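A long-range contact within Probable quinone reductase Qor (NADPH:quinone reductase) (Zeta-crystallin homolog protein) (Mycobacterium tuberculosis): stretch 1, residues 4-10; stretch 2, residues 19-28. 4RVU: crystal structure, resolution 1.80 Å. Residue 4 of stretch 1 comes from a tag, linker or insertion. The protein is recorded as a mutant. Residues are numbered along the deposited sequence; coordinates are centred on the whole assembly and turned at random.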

# COMPACT_ATOMS: atom_id res chain seq x y z
N SER A 4 38.17 21.96 21.13
CA SER A 4 36.84 22.10 20.56
C SER A 4 36.85 21.61 19.11
O SER A 4 37.91 21.41 18.52
CB SER A 4 36.40 23.56 20.60
OG SER A 4 37.09 24.34 19.63
N MET A 5 35.66 21.40 18.54
CA MET A 5 35.55 20.98 17.15
C MET A 5 34.62 21.91 16.40
O MET A 5 33.83 22.64 17.00
CB MET A 5 34.99 19.55 17.06
CG MET A 5 33.58 19.43 17.57
SD MET A 5 32.83 17.83 17.18
CE MET A 5 31.13 18.18 17.58
N HIS A 6 34.71 21.89 15.07
CA HIS A 6 33.75 22.61 14.25
C HIS A 6 32.48 21.77 14.02
O HIS A 6 32.55 20.55 13.91
CB HIS A 6 34.37 23.00 12.91
CG HIS A 6 35.56 23.91 13.04
ND1 HIS A 6 36.83 23.54 12.66
CD2 HIS A 6 35.66 25.17 13.52
CE1 HIS A 6 37.67 24.53 12.89
NE2 HIS A 6 36.98 25.53 13.42
N ALA A 7 31.33 22.45 13.99
CA ALA A 7 30.04 21.80 13.77
C ALA A 7 29.07 22.79 13.15
O ALA A 7 29.29 24.00 13.21
CB ALA A 7 29.47 21.24 15.08
N ILE A 8 28.00 22.26 12.57
CA ILE A 8 26.94 23.08 12.00
C ILE A 8 25.72 22.94 12.90
O ILE A 8 25.08 21.89 12.97
CB ILE A 8 26.60 22.66 10.56
CG1 ILE A 8 27.84 22.80 9.65
CG2 ILE A 8 25.46 23.51 10.01
CD1 ILE A 8 28.20 24.24 9.26
N GLU A 9 25.42 24.01 13.63
CA GLU A 9 24.36 23.95 14.62
C GLU A 9 23.16 24.77 14.18
O GLU A 9 23.31 25.83 13.57
CB GLU A 9 24.88 24.46 15.96
CG GLU A 9 23.84 24.54 17.06
CD GLU A 9 24.37 25.25 18.28
OE1 GLU A 9 24.65 26.46 18.18
OE2 GLU A 9 24.51 24.59 19.34
N VAL A 10 21.97 24.27 14.50
CA VAL A 10 20.73 24.99 14.26
C VAL A 10 20.17 25.43 15.61
O VAL A 10 19.88 24.60 16.46
CB VAL A 10 19.73 24.11 13.50
CG1 VAL A 10 18.40 24.82 13.31
CG2 VAL A 10 20.31 23.72 12.15
N LEU A 19 21.92 27.53 9.18
CA LEU A 19 23.02 26.59 9.35
C LEU A 19 24.32 27.31 9.75
O LEU A 19 25.10 27.73 8.89
CB LEU A 19 23.22 25.76 8.08
CG LEU A 19 22.02 24.91 7.66
CD1 LEU A 19 22.17 24.40 6.22
CD2 LEU A 19 21.84 23.75 8.62
N ARG A 20 24.55 27.44 11.06
CA ARG A 20 25.71 28.17 11.56
C ARG A 20 26.89 27.27 11.85
O ARG A 20 26.76 26.25 12.53
CB ARG A 20 25.34 28.97 12.81
CG ARG A 20 24.18 29.93 12.61
CD ARG A 20 24.52 30.94 11.52
NE ARG A 20 23.38 31.80 11.22
CZ ARG A 20 23.08 32.91 11.88
NH1 ARG A 20 23.84 33.30 12.91
NH2 ARG A 20 22.03 33.64 11.53
N HIS A 21 28.05 27.66 11.32
CA HIS A 21 29.32 26.97 11.55
C HIS A 21 29.91 27.47 12.86
O HIS A 21 30.32 28.63 12.94
CB HIS A 21 30.28 27.29 10.39
CG HIS A 21 31.58 26.55 10.44
ND1 HIS A 21 32.79 27.19 10.60
CD2 HIS A 21 31.87 25.23 10.30
CE1 HIS A 21 33.77 26.30 10.58
NE2 HIS A 21 33.23 25.11 10.39
N VAL A 22 29.94 26.61 13.88
CA VAL A 22 30.36 27.02 15.23
C VAL A 22 31.30 26.05 15.92
O VAL A 22 31.48 24.92 15.47
CB VAL A 22 29.14 27.18 16.16
CG1 VAL A 22 28.16 28.19 15.60
CG2 VAL A 22 28.45 25.83 16.38
N ASP A 23 31.89 26.50 17.03
CA ASP A 23 32.70 25.63 17.89
C ASP A 23 31.82 24.90 18.90
O ASP A 23 30.94 25.51 19.52
CB ASP A 23 33.77 26.44 18.64
CG ASP A 23 34.94 26.84 17.76
OD1 ASP A 23 35.13 26.24 16.68
OD2 ASP A 23 35.68 27.76 18.16
N GLN A 24 32.05 23.60 19.06
CA GLN A 24 31.32 22.79 20.02
C GLN A 24 32.34 21.93 20.75
O GLN A 24 33.43 21.69 20.23
CB GLN A 24 30.33 21.86 19.31
CG GLN A 24 29.22 22.55 18.52
CD GLN A 24 27.99 22.86 19.36
OE1 GLN A 24 27.84 23.97 19.87
NE2 GLN A 24 27.12 21.87 19.51
N PRO A 25 32.01 21.48 21.97
CA PRO A 25 32.89 20.47 22.57
C PRO A 25 32.76 19.17 21.79
O PRO A 25 31.69 18.87 21.26
CB PRO A 25 32.30 20.29 23.98
CG PRO A 25 31.52 21.55 24.24
CD PRO A 25 30.96 21.94 22.90
N GLN A 26 33.85 18.41 21.72
CA GLN A 26 33.83 17.09 21.10
C GLN A 26 32.89 16.19 21.90
O GLN A 26 32.97 16.13 23.13
CB GLN A 26 35.26 16.52 21.10
CG GLN A 26 35.40 15.08 20.67
CD GLN A 26 36.84 14.69 20.45
OE1 GLN A 26 37.60 15.42 19.80
NE2 GLN A 26 37.24 13.55 21.00
N PRO A 27 31.97 15.49 21.21
CA PRO A 27 30.99 14.68 21.94
C PRO A 27 31.61 13.42 22.52
O PRO A 27 32.69 13.00 22.09
CB PRO A 27 29.96 14.30 20.86
CG PRO A 27 30.73 14.32 19.58
CD PRO A 27 31.81 15.37 19.75
N GLN A 28 30.93 12.84 23.50
CA GLN A 28 31.36 11.58 24.10
C GLN A 28 30.32 10.52 23.77
O GLN A 28 29.12 10.74 23.97
CB GLN A 28 31.48 11.72 25.62
CG GLN A 28 32.45 12.82 26.06
CD GLN A 28 32.78 12.75 27.54
OE1 GLN A 28 31.89 12.73 28.39
NE2 GLN A 28 34.07 12.70 27.85
O HOH W 1 37.20 24.52 16.78
O HOH W 2 37.95 18.20 19.16
O HOH W 3 36.88 28.09 15.74

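The two stretches pair as neighbouring antiparallel strands, the second running to Gln-24, and together the two stretches bury 828 Å² against each other. The backbone ladder is regular. Met-5, Ala-7 and Glu-9 occupy hydrogen-bonded pairs opposite Gln-24, Val-22 and Arg-20, and each pair exchanges two hydrogen bonds. Met-5 N donates to Gln-24 O at 2.8 Å and Gln-24 N returns a bond to Met-5 O at 2.9 Å; at the far end the pairing loosens slightly, with Glu-9 N to Arg-20 O at 2.8 Å but Arg-20 N to Glu-9 O at 3.2 Å. Between these rungs, CA-H...O contacts fill the non-hydrogen-bonded positions, the shortest from Ile-8 CA to Arg-20 O at 3.2 Å.

Met-5, Gln-24 and Glu-9 have the most surface covered, and all three project from the same face of the sheet as Ala-7, Val-22 and Arg-20. Met-5 is buried. With chi1 p and both outer torsions t, its long, unbranched side chain reaches past its strand partner, so that CE lies 4.1 Å from Gln-24 CB and packs 3.6 Å from Pro-27 CD. The apolar thioether thus ties the loop after the second strand to the first strand, and the proline ring offers a compact hydrocarbon surface to meet it.

Chi1 of Gln-24 is m, which places its CG 3.7 Å from Ala-7 CB; chi2, also m, bends the chain on to the amide. The small alanine side chain is itself buried beneath this aliphatic portion. Glu-9 extends in the t,t conformation; its CB meets Val-22 CG2 at 3.8 Å, so this first methylene serves as apolar surface, while OE2 approaches Gln-24 OE1 at 3.4 Å, a meeting of two acceptors rather than a hydrogen bond.

The other face carries His-6, Ile-8, His-21 and Asp-23. The two imidazoles lie nearly parallel, their planes at 21°, but are slid apart with centroids 5.0 Å from each other and barely overlap. Ile-8 CD1 sits at the edge of the His-21 ring, and Ile-8 CG2 packs 3.7 Å from Leu-19 CB. Leu-19 CD2 in turn lies 3.8 Å from Val-10 CG2, giving this end of the contact a buried, branched aliphatic cluster. Asp-23 is exposed and its carboxylate is hydrated: water 1 donates to Asp-23 OD1 at 2.7 Å and also hydrogen-bonds Ser-4 OG at 2.9 Å, bridging the strand to a residue that derives from the expression tag.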